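Local coordinates for protein hydrolase (Burkholderia cenocepacia, PDB 4QKU) that probably hydrolyses fumarylacetoacetate to fumarate and acetoacetate, the last step of phenylalanine and tyrosine breakdown, as a metal-dependent member of the FAH family, at residues D14-L19 / A291-R296; S25-A30 / V58-Q63; R54-A59 / D83-P88; A331-S336 / A397-G402. One frame throughout, in Å; residues are numbered along the deposited sequence.

Contact 1: residues D14-L19 / A291-R296; sequences DWRATL and ALEPFR
Leu19 and Glu293 cross obliquely, methyl to methylene: CD1 of Leu19 lies 3.9 Å from CB of Glu293. The other branch of the leucine turns to the neighbouring proline, CD2 of Leu19 sitting 3.9 Å from CD of Pro294, one methyl on each residue of the short 3-10 turn at 293-294. With CG anti to its backbone N (chi1 179°) Glu293 reaches out from that turn, then bends at chi2. Its CG comes to 4.1 Å from CH2 of Trp15, the indole plane standing 79° from the carboxylate. Arg16 lies over one face of the indole, its CG above the ring centre, and runs on extended. The contact joins the N-terminal lead-in of the chain to the loop between strands 280-288 and 296-297 of the C-terminal FAH region, with helix 98-111 packed alongside; Arg102 of that helix makes a cation-pi contact with Trp15. The Glu293 carboxylate links two arginines in a salt-bridge network. Arg16 makes a long salt bridge, NH2 to OE2 of Glu293 at 3.8 Å, the flat groups nearly perpendicular, and its NH1 lies 3.7 Å from CG of Glu293. Arg296 grips side-on with NE and NH2, both on OE1 of Glu293 (NE at 2.9 Å), and shares its charge with Glu245.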
# COMPACT_ATOMS: atom_id res chain seq x y z
N ASP B 14 8.60 -34.84 -8.15
CA ASP B 14 9.00 -35.21 -6.75
C ASP B 14 7.91 -34.85 -5.76
O ASP B 14 7.53 -35.65 -4.90
CB ASP B 14 10.34 -34.53 -6.33
CG ASP B 14 10.37 -32.99 -6.55
OD1 ASP B 14 9.33 -32.34 -6.80
OD2 ASP B 14 11.46 -32.42 -6.45
N TRP B 15 7.39 -33.64 -5.93
CA TRP B 15 6.48 -33.02 -4.99
C TRP B 15 5.07 -33.45 -5.24
O TRP B 15 4.22 -33.30 -4.36
CB TRP B 15 6.56 -31.49 -5.08
CG TRP B 15 6.07 -30.90 -6.38
CD1 TRP B 15 6.81 -30.67 -7.50
CD2 TRP B 15 4.74 -30.45 -6.69
NE1 TRP B 15 6.04 -30.10 -8.47
CE2 TRP B 15 4.76 -29.97 -8.01
CE3 TRP B 15 3.54 -30.41 -5.99
CZ2 TRP B 15 3.62 -29.45 -8.65
CZ3 TRP B 15 2.40 -29.89 -6.62
CH2 TRP B 15 2.46 -29.41 -7.93
N ARG B 16 4.81 -33.98 -6.42
CA ARG B 16 3.47 -34.45 -6.73
C ARG B 16 3.09 -35.70 -5.93
O ARG B 16 1.90 -35.98 -5.74
CB ARG B 16 3.29 -34.65 -8.23
CG ARG B 16 3.27 -33.34 -8.98
CD ARG B 16 3.19 -33.56 -10.47
NE ARG B 16 2.93 -32.34 -11.23
CZ ARG B 16 1.73 -31.76 -11.38
NH1 ARG B 16 0.64 -32.28 -10.82
NH2 ARG B 16 1.63 -30.64 -12.09
N ALA B 17 4.10 -36.42 -5.43
CA ALA B 17 3.90 -37.56 -4.51
C ALA B 17 3.31 -37.12 -3.15
O ALA B 17 2.59 -37.89 -2.50
CB ALA B 17 5.21 -38.30 -4.31
N THR B 18 3.60 -35.89 -2.75
CA THR B 18 3.06 -35.32 -1.53
C THR B 18 1.57 -35.01 -1.64
O THR B 18 0.96 -34.66 -0.63
CB THR B 18 3.76 -34.00 -1.15
OG1 THR B 18 3.45 -32.99 -2.12
CG2 THR B 18 5.28 -34.17 -1.04
N LEU B 19 0.98 -35.11 -2.83
CA LEU B 19 -0.47 -34.89 -2.99
C LEU B 19 -1.26 -36.19 -2.89
O LEU B 19 -2.48 -36.18 -3.00
CB LEU B 19 -0.80 -34.21 -4.33
CG LEU B 19 0.01 -32.97 -4.72
CD1 LEU B 19 -0.14 -32.64 -6.20
CD2 LEU B 19 -0.38 -31.80 -3.85
N ALA B 291 -0.25 -27.41 -2.82
CA ALA B 291 -1.25 -28.18 -2.09
C ALA B 291 -2.64 -28.09 -2.72
O ALA B 291 -3.40 -29.03 -2.62
CB ALA B 291 -1.30 -27.72 -0.65
N LEU B 292 -2.96 -26.98 -3.38
CA LEU B 292 -4.25 -26.86 -4.09
C LEU B 292 -4.29 -27.51 -5.47
O LEU B 292 -5.32 -27.47 -6.14
CB LEU B 292 -4.62 -25.40 -4.24
CG LEU B 292 -4.78 -24.67 -2.90
CD1 LEU B 292 -4.74 -23.17 -3.11
CD2 LEU B 292 -6.07 -25.10 -2.21
N GLU B 293 -3.18 -28.10 -5.90
CA GLU B 293 -3.10 -28.65 -7.26
C GLU B 293 -4.24 -29.64 -7.56
O GLU B 293 -4.84 -29.56 -8.63
CB GLU B 293 -1.72 -29.29 -7.53
CG GLU B 293 -1.53 -29.92 -8.91
CD GLU B 293 -1.71 -28.94 -10.08
OE1 GLU B 293 -1.67 -27.71 -9.88
OE2 GLU B 293 -1.84 -29.41 -11.22
N PRO B 294 -4.58 -30.53 -6.60
CA PRO B 294 -5.61 -31.52 -6.91
C PRO B 294 -7.00 -30.91 -7.05
O PRO B 294 -7.90 -31.58 -7.51
CB PRO B 294 -5.57 -32.49 -5.71
CG PRO B 294 -4.22 -32.34 -5.15
CD PRO B 294 -3.91 -30.87 -5.34
N PHE B 295 -7.16 -29.65 -6.70
CA PHE B 295 -8.46 -29.00 -6.77
C PHE B 295 -8.54 -27.95 -7.88
O PHE B 295 -9.46 -27.14 -7.93
CB PHE B 295 -8.77 -28.42 -5.39
CG PHE B 295 -8.55 -29.42 -4.30
CD1 PHE B 295 -9.48 -30.41 -4.07
CD2 PHE B 295 -7.36 -29.43 -3.59
CE1 PHE B 295 -9.26 -31.37 -3.11
CE2 PHE B 295 -7.12 -30.37 -2.62
CZ PHE B 295 -8.06 -31.36 -2.37
N ARG B 296 -7.58 -28.00 -8.79
CA ARG B 296 -7.55 -27.12 -9.96
C ARG B 296 -8.70 -27.50 -10.86
O ARG B 296 -8.87 -28.67 -11.15
CB ARG B 296 -6.21 -27.32 -10.65
CG ARG B 296 -6.00 -26.53 -11.92
CD ARG B 296 -4.62 -26.85 -12.48
NE ARG B 296 -3.56 -26.35 -11.61
CZ ARG B 296 -3.15 -25.08 -11.58
NH1 ARG B 296 -3.71 -24.15 -12.35
NH2 ARG B 296 -2.19 -24.74 -10.74

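Contact 2: residues S25-A30 / V58-Q63; sequences SWIETA and VALGDQ
Ser25 touches the second segment through its hydroxyl, OG lying 3.9 Å from CD2 of Leu60. That OG closes an ST turn by accepting the backbone N-H of Ile27, and it also bonds to the carbonyl of Phe112. Two residues on, Ile27 meets Leu60 methyl to methyl, with its CD1 3.7 Å from CD2 of Leu60. Its CG2 branch instead lies 4.2 Å from CG of Gln63; Phe112 and Leu130 also touch the isoleucine. What the 25-30 segment meets here is the tip of a beta hairpin: strand 55-60 runs through a type II' turn, Leu60 to Gln63, into strand 63-66 of the antiparallel N-terminal sheet. Thr29, within the 3-10 turn, holds this tip. Its OG1 stands between the backbone N and carbonyl carbon (chi1 53°) and accepts the N-H of Asp62 at 3.0 Å from Asp62 N, with an angle of 148° at the hydrogen. CG2 of Thr29 lies 3.6 Å from OD2 of Asp62, while OD1 of that carboxylate receives Gln63 NE2 from above its plane. Ala30 brings its backbone against Gly61, N lying 3.5 Å from CA of Gly61; this glycine, at positive phi, lets both Thr29 OG1 and Ala30 N come close to its CA.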
# COMPACT_ATOMS: atom_id res chain seq x y z
N SER B 25 -0.26 -39.54 8.29
CA SER B 25 0.75 -39.22 9.29
C SER B 25 0.65 -40.05 10.58
O SER B 25 -0.41 -40.56 10.95
CB SER B 25 0.65 -37.75 9.63
OG SER B 25 1.79 -37.33 10.38
N TRP B 26 1.80 -40.17 11.26
CA TRP B 26 1.84 -40.73 12.62
C TRP B 26 1.35 -39.69 13.68
O TRP B 26 1.12 -40.02 14.85
CB TRP B 26 3.23 -41.26 12.98
CG TRP B 26 4.37 -40.34 12.66
CD1 TRP B 26 5.19 -40.40 11.57
CD2 TRP B 26 4.83 -39.24 13.43
NE1 TRP B 26 6.13 -39.41 11.62
CE2 TRP B 26 5.93 -38.68 12.75
CE3 TRP B 26 4.43 -38.69 14.64
CZ2 TRP B 26 6.63 -37.59 13.25
CZ3 TRP B 26 5.14 -37.58 15.13
CH2 TRP B 26 6.22 -37.06 14.43
N ILE B 27 1.17 -38.45 13.24
CA ILE B 27 0.35 -37.51 13.97
C ILE B 27 -1.09 -37.81 13.59
O ILE B 27 -1.58 -37.35 12.55
CB ILE B 27 0.74 -36.05 13.65
CG1 ILE B 27 2.12 -35.81 14.24
CG2 ILE B 27 -0.25 -35.06 14.23
CD1 ILE B 27 2.83 -34.64 13.62
N GLU B 28 -1.74 -38.57 14.46
CA GLU B 28 -3.03 -39.18 14.17
C GLU B 28 -4.16 -38.19 13.92
O GLU B 28 -5.06 -38.46 13.13
CB GLU B 28 -3.44 -40.15 15.30
CG GLU B 28 -4.57 -41.11 14.91
CD GLU B 28 -4.24 -41.98 13.70
OE1 GLU B 28 -3.13 -42.61 13.67
OE2 GLU B 28 -5.10 -42.07 12.78
N THR B 29 -4.11 -37.03 14.55
CA THR B 29 -5.17 -36.04 14.35
C THR B 29 -5.23 -35.52 12.91
O THR B 29 -6.26 -35.03 12.47
CB THR B 29 -5.04 -34.86 15.32
OG1 THR B 29 -3.72 -34.29 15.24
CG2 THR B 29 -5.34 -35.33 16.74
N ALA B 30 -4.13 -35.67 12.18
CA ALA B 30 -4.06 -35.27 10.80
C ALA B 30 -4.92 -36.14 9.93
O ALA B 30 -5.43 -35.70 8.90
CB ALA B 30 -2.62 -35.32 10.30
N VAL B 58 4.50 -24.97 10.47
CA VAL B 58 3.62 -25.67 9.51
C VAL B 58 2.60 -26.49 10.31
O VAL B 58 2.96 -27.20 11.26
CB VAL B 58 4.42 -26.58 8.58
CG1 VAL B 58 3.50 -27.53 7.80
CG2 VAL B 58 5.25 -25.77 7.62
N ALA B 59 1.33 -26.32 9.95
CA ALA B 59 0.24 -26.98 10.64
C ALA B 59 0.16 -28.41 10.18
O ALA B 59 0.30 -28.69 8.99
CB ALA B 59 -1.08 -26.28 10.34
N LEU B 60 -0.08 -29.31 11.12
CA LEU B 60 -0.31 -30.71 10.81
C LEU B 60 -1.16 -31.27 11.95
O LEU B 60 -0.75 -31.23 13.12
CB LEU B 60 1.03 -31.46 10.70
CG LEU B 60 0.96 -32.90 10.20
CD1 LEU B 60 0.27 -33.01 8.85
CD2 LEU B 60 2.35 -33.50 10.12
N GLY B 61 -2.33 -31.82 11.62
CA GLY B 61 -3.28 -32.27 12.63
C GLY B 61 -3.57 -31.10 13.56
O GLY B 61 -3.83 -29.99 13.10
N ASP B 62 -3.49 -31.35 14.86
CA ASP B 62 -3.75 -30.32 15.86
C ASP B 62 -2.44 -29.73 16.39
O ASP B 62 -2.43 -29.07 17.42
CB ASP B 62 -4.62 -30.89 17.02
CG ASP B 62 -3.89 -31.93 17.87
OD1 ASP B 62 -2.69 -32.21 17.65
OD2 ASP B 62 -4.51 -32.48 18.81
N GLN B 63 -1.34 -30.00 15.68
CA GLN B 63 -0.00 -29.60 16.07
C GLN B 63 0.56 -28.56 15.11
O GLN B 63 -0.02 -28.31 14.05
CB GLN B 63 0.94 -30.81 16.01
CG GLN B 63 0.60 -31.95 16.92
CD GLN B 63 0.78 -31.57 18.37
OE1 GLN B 63 1.89 -31.24 18.81
NE2 GLN B 63 -0.31 -31.62 19.15

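Contact 3: residues R54-A59 / D83-P88; sequences RRPGVA and DVLAAP
Arg54 lies against Pro88 through CG and CD. Starting from CB, the chain of Arg54 sets CG between its backbone N and carbonyl carbon (chi1 72°), which places CG 3.7 Å from CB of Pro88. The next atom, CD, stays on the proline, 3.7 Å from the carbonyl O of Pro88, and beyond it the chain bends at chi3. Its neighbour Arg55 contributes through CA and CB, CA lying 3.9 Å from the carbonyl O of Ala87 and CB near the carbonyl O of Leu85, while its guanidinium goes to Asp49 and Asp66. Pro56 is the inner part of the contact. Its CD faces two carbonyl oxygens, 3.3 Å from O of Leu85 and 3.5 Å from O of Ala87, and CG reaches CD2 of Leu85 at 4.2 Å; Leu67 of helix 67-72 backs both side chains. The facing loop is shaped by Asp83, whose OD1 accepts the backbone N-H of Leu85 at 2.9 Å from Leu85 N. It thus combines an Asx turn with a type I beta turn from Asp83 to Ala86, laid against strand 55-60 near Pro56 in the antiparallel sheet of the N-terminal FAH region.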
# COMPACT_ATOMS: atom_id res chain seq x y z
N ARG B 54 7.88 -15.29 18.00
CA ARG B 54 7.22 -15.69 16.79
C ARG B 54 8.23 -16.17 15.74
O ARG B 54 9.29 -15.57 15.57
CB ARG B 54 6.33 -14.56 16.25
CG ARG B 54 7.07 -13.38 15.66
CD ARG B 54 6.12 -12.26 15.27
NE ARG B 54 5.42 -11.71 16.42
CZ ARG B 54 4.38 -10.87 16.34
NH1 ARG B 54 3.92 -10.47 15.16
NH2 ARG B 54 3.79 -10.43 17.44
N ARG B 55 7.88 -17.25 15.04
CA ARG B 55 8.78 -17.88 14.09
C ARG B 55 7.99 -18.82 13.18
O ARG B 55 6.82 -19.10 13.45
CB ARG B 55 9.85 -18.67 14.85
CG ARG B 55 9.28 -19.82 15.68
CD ARG B 55 10.23 -20.22 16.79
NE ARG B 55 9.70 -21.29 17.62
CZ ARG B 55 8.92 -21.14 18.69
NH1 ARG B 55 8.56 -19.93 19.12
NH2 ARG B 55 8.50 -22.22 19.33
N PRO B 56 8.61 -19.30 12.09
CA PRO B 56 7.90 -20.08 11.10
C PRO B 56 7.46 -21.42 11.57
O PRO B 56 8.21 -22.11 12.26
CB PRO B 56 8.92 -20.25 9.98
CG PRO B 56 9.86 -19.14 10.14
CD PRO B 56 9.97 -18.97 11.63
N GLY B 57 6.24 -21.79 11.19
CA GLY B 57 5.68 -23.12 11.49
C GLY B 57 4.79 -23.67 10.39
O GLY B 57 4.41 -22.96 9.46
N VAL B 58 4.50 -24.97 10.47
CA VAL B 58 3.62 -25.67 9.51
C VAL B 58 2.60 -26.49 10.31
O VAL B 58 2.96 -27.20 11.26
CB VAL B 58 4.42 -26.58 8.58
CG1 VAL B 58 3.50 -27.53 7.80
CG2 VAL B 58 5.25 -25.77 7.62
N ALA B 59 1.33 -26.32 9.95
CA ALA B 59 0.24 -26.98 10.64
C ALA B 59 0.16 -28.41 10.18
O ALA B 59 0.30 -28.69 8.99
CB ALA B 59 -1.08 -26.28 10.34
N ASP B 83 19.83 -17.37 7.61
CA ASP B 83 18.85 -18.23 8.29
C ASP B 83 17.43 -17.64 8.25
O ASP B 83 17.09 -16.77 9.03
CB ASP B 83 19.27 -18.50 9.72
CG ASP B 83 18.37 -19.53 10.39
OD1 ASP B 83 17.32 -19.91 9.80
OD2 ASP B 83 18.71 -19.96 11.50
N VAL B 84 16.61 -18.16 7.35
CA VAL B 84 15.28 -17.61 7.12
C VAL B 84 14.27 -18.07 8.17
O VAL B 84 13.13 -17.58 8.18
CB VAL B 84 14.75 -17.96 5.70
CG1 VAL B 84 15.70 -17.46 4.62
CG2 VAL B 84 14.49 -19.45 5.55
N LEU B 85 14.67 -19.00 9.03
CA LEU B 85 13.73 -19.57 10.01
C LEU B 85 13.89 -18.93 11.39
O LEU B 85 13.20 -19.29 12.33
CB LEU B 85 13.91 -21.07 10.08
CG LEU B 85 13.81 -21.81 8.74
CD1 LEU B 85 14.24 -23.26 8.92
CD2 LEU B 85 12.41 -21.77 8.16
N ALA B 86 14.80 -17.97 11.50
CA ALA B 86 14.90 -17.12 12.69
C ALA B 86 13.99 -15.90 12.55
O ALA B 86 13.81 -15.15 13.51
CB ALA B 86 16.34 -16.66 12.89
N ALA B 87 13.41 -15.71 11.36
CA ALA B 87 12.72 -14.49 11.05
C ALA B 87 11.31 -14.52 11.62
O ALA B 87 10.69 -15.56 11.64
CB ALA B 87 12.67 -14.28 9.54
N PRO B 88 10.81 -13.37 12.07
CA PRO B 88 9.46 -13.27 12.59
C PRO B 88 8.37 -13.29 11.51
O PRO B 88 7.19 -13.21 11.84
CB PRO B 88 9.48 -11.92 13.33
CG PRO B 88 10.43 -11.11 12.55
CD PRO B 88 11.49 -12.06 12.08

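Contact 4: residues A331-S336 / A397-G402; sequences AAEATS and ALNGGG
Thr335, at the start of strand 335-341, meets Asn399 in the type II beta turn from Leu398 to Gly401, in the loop between the short strands 396-397 and 403-404 at the surface of the C-terminal FAH region. The threonine carries the contact. Its OG1, beside the backbone N with chi1 -56°, accepts the N-H of Asn399 at 2.9 Å from Asn399 N, the bond bent to 131° at the hydrogen. The same OG1 lies 3.5 Å from CB of Leu398, and the CG2 branch of Thr335 is 3.7 Å from the carbonyl O of Ala397; OG1 thereby meets Leu398 and Asn399, CG2 the carbonyl before them. Asn399, its CG anti to the backbone N, extends toward Glu333, and its ND2 comes to 3.2 Å from CG of that glutamate; carboxylate and amide planes are inclined by 40°. The turn closes through Gly401 N to the carbonyl O of Leu398. Strand 335-341 pairs with strand 317-327, and Ala334 packs on Thr325 and Arg327 there. One water joins the two segments: it accepts from Thr335 OG1 at 2.6 Å, and donates both to the carbonyl O of Glu333 at 2.6 Å and to the carbonyl O of Asn399 at 2.7 Å.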
# COMPACT_ATOMS: atom_id res chain seq x y z
N ALA B 331 -23.96 -16.34 22.13
CA ALA B 331 -24.77 -17.39 21.49
C ALA B 331 -23.99 -18.70 21.50
O ALA B 331 -22.77 -18.71 21.35
CB ALA B 331 -25.19 -17.02 20.08
N ALA B 332 -24.72 -19.79 21.74
CA ALA B 332 -24.12 -21.13 21.83
C ALA B 332 -23.70 -21.67 20.46
O ALA B 332 -22.77 -22.47 20.38
CB ALA B 332 -25.10 -22.09 22.51
N GLU B 333 -24.36 -21.23 19.40
CA GLU B 333 -24.03 -21.68 18.05
C GLU B 333 -24.00 -20.50 17.08
O GLU B 333 -24.76 -19.54 17.21
CB GLU B 333 -25.01 -22.76 17.56
CG GLU B 333 -24.51 -23.48 16.30
CD GLU B 333 -23.21 -24.24 16.49
OE1 GLU B 333 -23.06 -24.95 17.53
OE2 GLU B 333 -22.35 -24.13 15.59
N ALA B 334 -23.12 -20.59 16.09
CA ALA B 334 -23.06 -19.61 15.01
C ALA B 334 -24.14 -19.86 13.95
O ALA B 334 -24.65 -20.96 13.85
CB ALA B 334 -21.68 -19.62 14.38
N THR B 335 -24.48 -18.83 13.19
CA THR B 335 -25.40 -18.98 12.07
C THR B 335 -24.59 -18.98 10.77
O THR B 335 -23.82 -18.06 10.53
CB THR B 335 -26.42 -17.82 12.04
OG1 THR B 335 -27.12 -17.75 13.29
CG2 THR B 335 -27.44 -18.00 10.93
N SER B 336 -24.78 -20.01 9.94
CA SER B 336 -24.23 -20.05 8.60
C SER B 336 -25.02 -19.09 7.71
O SER B 336 -26.21 -19.27 7.51
CB SER B 336 -24.33 -21.47 8.03
OG SER B 336 -24.01 -21.52 6.64
N ALA B 397 -32.38 -14.35 9.65
CA ALA B 397 -32.74 -15.02 10.90
C ALA B 397 -31.54 -15.74 11.47
O ALA B 397 -30.80 -16.37 10.73
CB ALA B 397 -33.87 -16.00 10.66
N LEU B 398 -31.31 -15.63 12.76
CA LEU B 398 -30.18 -16.33 13.40
C LEU B 398 -30.59 -17.63 14.10
O LEU B 398 -31.62 -17.73 14.79
CB LEU B 398 -29.52 -15.42 14.42
CG LEU B 398 -29.06 -14.03 13.98
CD1 LEU B 398 -28.41 -13.30 15.14
CD2 LEU B 398 -28.11 -14.13 12.79
N ASN B 399 -29.76 -18.64 13.91
CA ASN B 399 -29.82 -19.87 14.66
C ASN B 399 -29.75 -19.51 16.14
O ASN B 399 -28.77 -18.90 16.60
CB ASN B 399 -28.65 -20.76 14.28
CG ASN B 399 -28.64 -22.06 15.04
OD1 ASN B 399 -29.67 -22.65 15.26
ND2 ASN B 399 -27.46 -22.50 15.46
N GLY B 400 -30.82 -19.84 16.87
CA GLY B 400 -30.92 -19.59 18.29
C GLY B 400 -31.80 -18.41 18.64
O GLY B 400 -31.87 -18.00 19.80
N GLY B 401 -32.48 -17.86 17.64
CA GLY B 401 -33.28 -16.64 17.81
C GLY B 401 -32.57 -15.36 17.38
O GLY B 401 -31.34 -15.27 17.39
N GLY B 402 -33.36 -14.36 17.01
CA GLY B 402 -32.86 -13.05 16.72
C GLY B 402 -32.61 -12.91 15.24
O GLY B 402 -32.81 -13.85 14.49
O HOH W 1 -26.36 -18.11 15.78

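Overall arrangement
Contacts 2 and 3 share strand 55-60 of the N-terminal antiparallel sheet, meeting it at different points along its length; their centres lie 18 Å apart. Contact 2 is the buried one, mixing aliphatic side chains with a threonine-to-backbone hydrogen bond, whereas the partly buried contact 3 rests on proline rings and carbonyl oxygens. Both are nested in the long chain loop closed by contact 1, a surface contact that ties the N-terminal lead-in to the C-terminal FAH region through leucine and a salt-bridge network. Contact 4, also at the surface, stands apart, about 37 Å from contact 1 between centres, and relies on a threonine and a water. None lies near the sodium site or the predicted active site.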